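PDB 3PDU: 3-hydroxyisobutyrate dehydrogenase family protein from Geobacter sulfurreducens, which binds NADP and reduces succinic semialdehyde to gamma-hydroxybutyrate, as a member of the beta-hydroxyacid dehydrogenase family. Local coordinates for residues E187-R193 with F282-E286; D140-F144 with K157-L161. One frame throughout, in Å; residues are numbered along the deposited sequence.

Interaction 1. Residues E187-R193 with F282-E286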
loop_
_atom_site.group_PDB
_atom_site.type_symbol
_atom_site.label_atom_id
_atom_site.label_comp_id
_atom_site.label_asym_id
_atom_site.label_seq_id
_atom_site.Cartn_x
_atom_site.Cartn_y
_atom_site.Cartn_z
ATOM N N GLU A 187 -4.704 -10.072 8.795
ATOM C CA GLU A 187 -4.594 -10.577 7.436
ATOM C C GLU A 187 -4.232 -12.060 7.466
ATOM O O GLU A 187 -4.716 -12.839 6.659
ATOM C CB GLU A 187 -3.569 -9.767 6.608
ATOM C CG GLU A 187 -4.140 -8.456 6.102
ATOM C CD GLU A 187 -3.211 -7.666 5.189
ATOM O OE1 GLU A 187 -3.595 -6.517 4.819
ATOM O OE2 GLU A 187 -2.119 -8.185 4.836
ATOM N N GLY A 188 -3.380 -12.446 8.407
ATOM C CA GLY A 188 -2.978 -13.836 8.519
ATOM C C GLY A 188 -4.161 -14.716 8.868
ATOM O O GLY A 188 -4.385 -15.773 8.267
ATOM N N MET A 189 -4.949 -14.271 9.831
ATOM C CA MET A 189 -6.097 -15.056 10.261
ATOM C C MET A 189 -7.163 -15.103 9.167
ATOM O O MET A 189 -7.809 -16.138 8.953
ATOM C CB MET A 189 -6.660 -14.503 11.578
ATOM C CG MET A 189 -7.897 -15.244 12.078
ATOM S SD MET A 189 -7.505 -16.894 12.730
ATOM C CE MET A 189 -6.647 -16.460 14.247
ATOM N N ALA A 190 -7.336 -13.995 8.455
ATOM C CA ALA A 190 -8.306 -13.950 7.361
ATOM C C ALA A 190 -7.918 -14.921 6.241
ATOM O O ALA A 190 -8.748 -15.691 5.761
ATOM C CB ALA A 190 -8.455 -12.515 6.822
ATOM N N LEU A 191 -6.651 -14.889 5.836
ATOM C CA LEU A 191 -6.158 -15.788 4.804
ATOM C C LEU A 191 -6.277 -17.229 5.295
ATOM O O LEU A 191 -6.705 -18.106 4.556
ATOM C CB LEU A 191 -4.700 -15.460 4.451
ATOM C CG LEU A 191 -4.000 -16.353 3.417
ATOM C CD1 LEU A 191 -4.727 -16.326 2.077
ATOM C CD2 LEU A 191 -2.536 -15.907 3.238
ATOM N N GLY A 192 -5.895 -17.456 6.546
ATOM C CA GLY A 192 -5.982 -18.768 7.170
ATOM C C GLY A 192 -7.368 -19.385 7.101
ATOM O O GLY A 192 -7.521 -20.537 6.680
ATOM N N ARG A 193 -8.382 -18.625 7.508
ATOM C CA ARG A 193 -9.769 -19.109 7.426
ATOM C C ARG A 193 -10.175 -19.437 5.983
ATOM O O ARG A 193 -10.856 -20.433 5.722
ATOM C CB ARG A 193 -10.728 -18.064 7.995
ATOM C CG ARG A 193 -10.510 -17.731 9.465
ATOM C CD ARG A 193 -11.325 -18.653 10.332
ATOM N NE ARG A 193 -11.538 -18.139 11.683
ATOM C CZ ARG A 193 -12.250 -17.056 11.977
ATOM N NH1 ARG A 193 -12.805 -16.332 11.019
ATOM N NH2 ARG A 193 -12.394 -16.687 13.239
ATOM N N PHE A 282 -9.942 -6.496 11.955
ATOM C CA PHE A 282 -10.160 -7.800 11.338
ATOM C C PHE A 282 -11.472 -7.854 10.560
ATOM O O PHE A 282 -11.592 -8.558 9.556
ATOM C CB PHE A 282 -10.144 -8.869 12.426
ATOM C CG PHE A 282 -10.374 -10.258 11.926
ATOM C CD1 PHE A 282 -9.438 -10.885 11.119
ATOM C CD2 PHE A 282 -11.505 -10.967 12.317
ATOM C CE1 PHE A 282 -9.641 -12.189 10.687
ATOM C CE2 PHE A 282 -11.713 -12.267 11.882
ATOM C CZ PHE A 282 -10.781 -12.880 11.073
ATOM N N ARG A 283 -12.465 -7.112 11.028
ATOM C CA ARG A 283 -13.781 -7.151 10.401
ATOM C C ARG A 283 -13.818 -6.556 8.989
ATOM O O ARG A 283 -14.773 -6.779 8.251
ATOM C CB ARG A 283 -14.838 -6.509 11.305
ATOM C CG ARG A 283 -15.044 -7.314 12.585
ATOM C CD ARG A 283 -16.039 -6.662 13.516
ATOM N NE ARG A 283 -17.409 -6.962 13.122
ATOM C CZ ARG A 283 -18.473 -6.676 13.864
ATOM N NH1 ARG A 283 -18.316 -6.078 15.041
ATOM N NH2 ARG A 283 -19.691 -6.986 13.429
ATOM N N VAL A 284 -12.782 -5.820 8.601
ATOM C CA VAL A 284 -12.698 -5.350 7.221
ATOM C C VAL A 284 -11.586 -6.055 6.448
ATOM O O VAL A 284 -11.412 -5.812 5.258
ATOM C CB VAL A 284 -12.541 -3.808 7.096
ATOM C CG1 VAL A 284 -13.724 -3.095 7.742
ATOM C CG2 VAL A 284 -11.201 -3.329 7.682
ATOM N N LEU A 285 -10.831 -6.914 7.128
ATOM C CA LEU A 285 -9.792 -7.706 6.474
ATOM C C LEU A 285 -10.347 -9.060 6.002
ATOM O O LEU A 285 -10.054 -9.520 4.897
ATOM C CB LEU A 285 -8.596 -7.901 7.412
ATOM C CG LEU A 285 -7.876 -6.629 7.865
ATOM C CD1 LEU A 285 -6.809 -6.955 8.894
ATOM C CD2 LEU A 285 -7.260 -5.873 6.669
ATOM N N GLU A 286 -11.153 -9.694 6.853
ATOM C CA GLU A 286 -11.878 -10.905 6.475
ATOM C C GLU A 286 -13.141 -10.459 5.785
ATOM O O GLU A 286 -13.627 -9.378 6.068
ATOM C CB GLU A 286 -12.215 -11.739 7.707
ATOM C CG GLU A 286 -12.947 -13.025 7.415
ATOM C CD GLU A 286 -12.943 -13.983 8.598
ATOM O OE1 GLU A 286 -13.730 -13.765 9.551
ATOM O OE2 GLU A 286 -12.172 -14.971 8.555
HETATM O O HOH W 1 -11.362 -15.537 5.993
#
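Arg-193 and Glu-286 form the one salt bridge between the late part of the long helix 166-194 and the C-terminal residues 282-286. Arg-193 NH1 lies 2.9 Å from Glu-286 OE2, but the hydrogen bond is weak, its N-H...O angle being only 118°. The side chains meet at about a right angle, with guanidinium and carboxylate planes 31° apart. Arg-193 CG, placed beside the backbone N by chi1 of -62°, lies 3.3 Å from Glu-286 OE2; the bend at chi2 then turns the guanidinium back to the carboxylate, and the oxygen rests against the aliphatic part of the arginine as well as its nitrogen. One water donates both to Glu-286 OE2 and, at 2.6 Å, to Ala-190 O, linking the carboxylate to the helix backbone.

The apolar part centres on Phe-282. Its ring reaches the helix with its CE1-CZ rim: Phe-282 CE1 is 3.8 Å from Met-189 CG, while Ala-190 N lies at the ring edge, in plane. Over one face, toward the rim, sits CB of Glu-286 from the same turn. Ala-190 CB is 3.8 Å from Glu-286 CA, and here the backbones approach closely, Ala-190 CA and Glu-286 CA being 4.8 Å apart. Leu-285 packs beside it, against Glu-187: Leu-285 CD1 is 3.8 Å from Glu-187 N, and Leu-285 CD2 lies 4.1 Å from Glu-187 CG, the two side chains crossing at about a right angle.

Beyond CG the extended Glu-187 chain carries its carboxylate to the second subunit, where the amides of Gly-257 and Ala-258 bind its oxygens. Gln-253 of that subunit donates to Leu-285 O. Within the chain, Met-189 and Phe-282 also touch Leu-223 of helix 214-225, and Leu-285 packs on Arg-267 of helix 256-270.

Interaction 2. Residues D140-F144 with K157-L161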
loop_
_atom_site.group_PDB
_atom_site.type_symbol
_atom_site.label_atom_id
_atom_site.label_comp_id
_atom_site.label_asym_id
_atom_site.label_seq_id
_atom_site.Cartn_x
_atom_site.Cartn_y
_atom_site.Cartn_z
ATOM N N ASP A 140 10.052 18.361 32.254
ATOM C CA ASP A 140 10.627 18.895 33.490
ATOM C C ASP A 140 11.075 17.808 34.473
ATOM O O ASP A 140 10.260 17.036 34.967
ATOM C CB ASP A 140 9.637 19.854 34.153
ATOM C CG ASP A 140 10.223 20.551 35.362
ATOM O OD1 ASP A 140 10.498 19.872 36.368
ATOM O OD2 ASP A 140 10.410 21.778 35.304
ATOM N N GLN A 141 12.374 17.766 34.766
ATOM C CA GLN A 141 12.939 16.722 35.620
ATOM C C GLN A 141 12.466 16.790 37.074
ATOM O O GLN A 141 12.231 15.758 37.698
ATOM C CB GLN A 141 14.474 16.752 35.571
ATOM C CG GLN A 141 15.085 15.920 34.456
ATOM C CD GLN A 141 15.350 14.476 34.876
ATOM O OE1 GLN A 141 14.864 14.013 35.913
ATOM N NE2 GLN A 141 16.131 13.761 34.070
ATOM N N SER A 142 12.343 17.997 37.618
ATOM C CA SER A 142 11.846 18.150 38.980
ATOM C C SER A 142 10.410 17.632 39.091
ATOM O O SER A 142 10.033 17.039 40.108
ATOM C CB SER A 142 11.943 19.606 39.460
ATOM O OG SER A 142 10.970 20.433 38.832
ATOM N N LEU A 143 9.610 17.842 38.053
ATOM C CA LEU A 143 8.231 17.337 38.075
ATOM C C LEU A 143 8.198 15.808 37.948
ATOM O O LEU A 143 7.421 15.129 38.629
ATOM C CB LEU A 143 7.381 17.990 36.983
ATOM C CG LEU A 143 5.910 17.552 36.843
ATOM C CD1 LEU A 143 5.152 17.643 38.172
ATOM C CD2 LEU A 143 5.208 18.397 35.766
ATOM N N PHE A 144 9.041 15.265 37.078
ATOM C CA PHE A 144 9.179 13.811 36.976
ATOM C C PHE A 144 9.471 13.222 38.367
ATOM O O PHE A 144 8.855 12.245 38.794
ATOM C CB PHE A 144 10.305 13.474 35.981
ATOM C CG PHE A 144 10.544 12.002 35.797
ATOM C CD1 PHE A 144 9.729 11.252 34.960
ATOM C CD2 PHE A 144 11.585 11.368 36.459
ATOM C CE1 PHE A 144 9.955 9.886 34.777
ATOM C CE2 PHE A 144 11.811 10.003 36.291
ATOM C CZ PHE A 144 10.995 9.265 35.451
ATOM N N LYS A 157 6.895 0.646 35.112
ATOM C CA LYS A 157 8.163 1.072 34.527
ATOM C C LYS A 157 8.028 2.517 34.073
ATOM O O LYS A 157 7.035 2.895 33.442
ATOM C CB LYS A 157 8.521 0.161 33.348
ATOM C CG LYS A 157 9.818 0.491 32.624
ATOM C CD LYS A 157 10.009 -0.461 31.430
ATOM C CE LYS A 157 11.300 -0.181 30.671
ATOM N NZ LYS A 157 12.499 -0.506 31.501
ATOM N N CYS A 158 9.011 3.335 34.407
ATOM C CA CYS A 158 8.946 4.753 34.075
ATOM C C CYS A 158 10.278 5.234 33.540
ATOM O O CYS A 158 11.292 5.123 34.206
ATOM C CB CYS A 158 8.566 5.572 35.307
ATOM S SG CYS A 158 6.937 5.193 35.957
ATOM N N LEU A 159 10.272 5.753 32.317
ATOM C CA LEU A 159 11.491 6.279 31.722
ATOM C C LEU A 159 11.364 7.780 31.550
ATOM O O LEU A 159 10.272 8.283 31.297
ATOM C CB LEU A 159 11.741 5.639 30.357
ATOM C CG LEU A 159 11.940 4.129 30.342
ATOM C CD1 LEU A 159 12.005 3.645 28.913
ATOM C CD2 LEU A 159 13.205 3.759 31.108
ATOM N N HIS A 160 12.478 8.491 31.690
ATOM C CA HIS A 160 12.536 9.892 31.299
ATOM C C HIS A 160 13.407 9.984 30.053
ATOM O O HIS A 160 14.583 9.606 30.074
ATOM C CB HIS A 160 13.083 10.765 32.432
ATOM C CG HIS A 160 13.037 12.233 32.135
ATOM N ND1 HIS A 160 13.963 12.857 31.327
ATOM C CD2 HIS A 160 12.171 13.196 32.531
ATOM C CE1 HIS A 160 13.674 14.143 31.241
ATOM N NE2 HIS A 160 12.592 14.375 31.962
ATOM N N LEU A 161 12.830 10.494 28.970
ATOM C CA LEU A 161 13.435 10.374 27.647
ATOM C C LEU A 161 14.055 11.673 27.122
ATOM O O LEU A 161 14.451 11.743 25.961
ATOM C CB LEU A 161 12.385 9.867 26.644
ATOM C CG LEU A 161 11.843 8.453 26.935
ATOM C CD1 LEU A 161 10.590 8.120 26.114
ATOM C CD2 LEU A 161 12.917 7.406 26.699
#
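An aromatic pair at the edge of the Rossmann-type nucleotide-binding domain, Phe-144 and His-160, joins the start of helix 141-146 to strand 157-160, at one edge of the sheet within this chain. The rings are T-shaped: the edge of His-160 is turned toward the face of Phe-144, with centroids 5.2 Å apart and planes at 77°. CD2 of His-160 makes the nearest ring approach, 3.8 Å from Phe-144 CG. Beside it, CB of His-160 stands almost straight above the middle of the Phe-144 ring in a CH-pi contact, 3.9 Å from the centroid. With chi1 of 180° the phenyl group extends from the helix toward the strand, where Phe-144 CE1 comes to 3.8 Å from Leu-159 O and Phe-144 CZ to 4.4 Å from Cys-158 CB.

Strand 157-160 runs parallel to its neighbour 133-139, and the chain between them passes through helices 141-146 and 148-154, a beta-alpha-beta crossover; the aromatic pair therefore ties the beginning of the connection to the strand that ends it. Gln-141 lies over one face of the imidazole. Bent at its second torsion, it lays its amide nearly flat on the ring, the planes 22° apart, with Gln-141 NE2 3.6 Å from His-160 ND1 and Gln-141 CG in a CH-pi contact. The imidazole's rotation is further set by His-160 NE2, which hydrogen-bonds to Gly-139 O just before the helix.

Asp-140 is the N-cap: its OD1 accepts from Leu-143 N at 2.8 Å and, through its syn lone pair, from Ser-142 OG, whose hydroxyl also bonds Arg-115. Phe-151 of helix 148-154 touches both Phe-144 and Cys-158. From Lys-157 a salt bridge runs to Glu-204 of the second subunit, and Leu-159 packs on Val-205 there.

How the interactions relate
Interaction 2 comes first along the chain and closes before interaction 1 opens. Their centres are 40 Å apart, their nearest atoms about 29 Å, and they lie on opposite sides of the chain's centre. The 140-144/157-161 contact belongs to the N-terminal NADP-binding domain, at the rim of its mixed sheet; the 187-193/282-286 contact belongs to the all-helical C-terminal part, where the chain's last turn packs on helix 166-194. That long helix follows strand 157-160 directly and so connects the two regions. Both sites also touch the second subunit, so each end of the elongated chain takes part in the assembly.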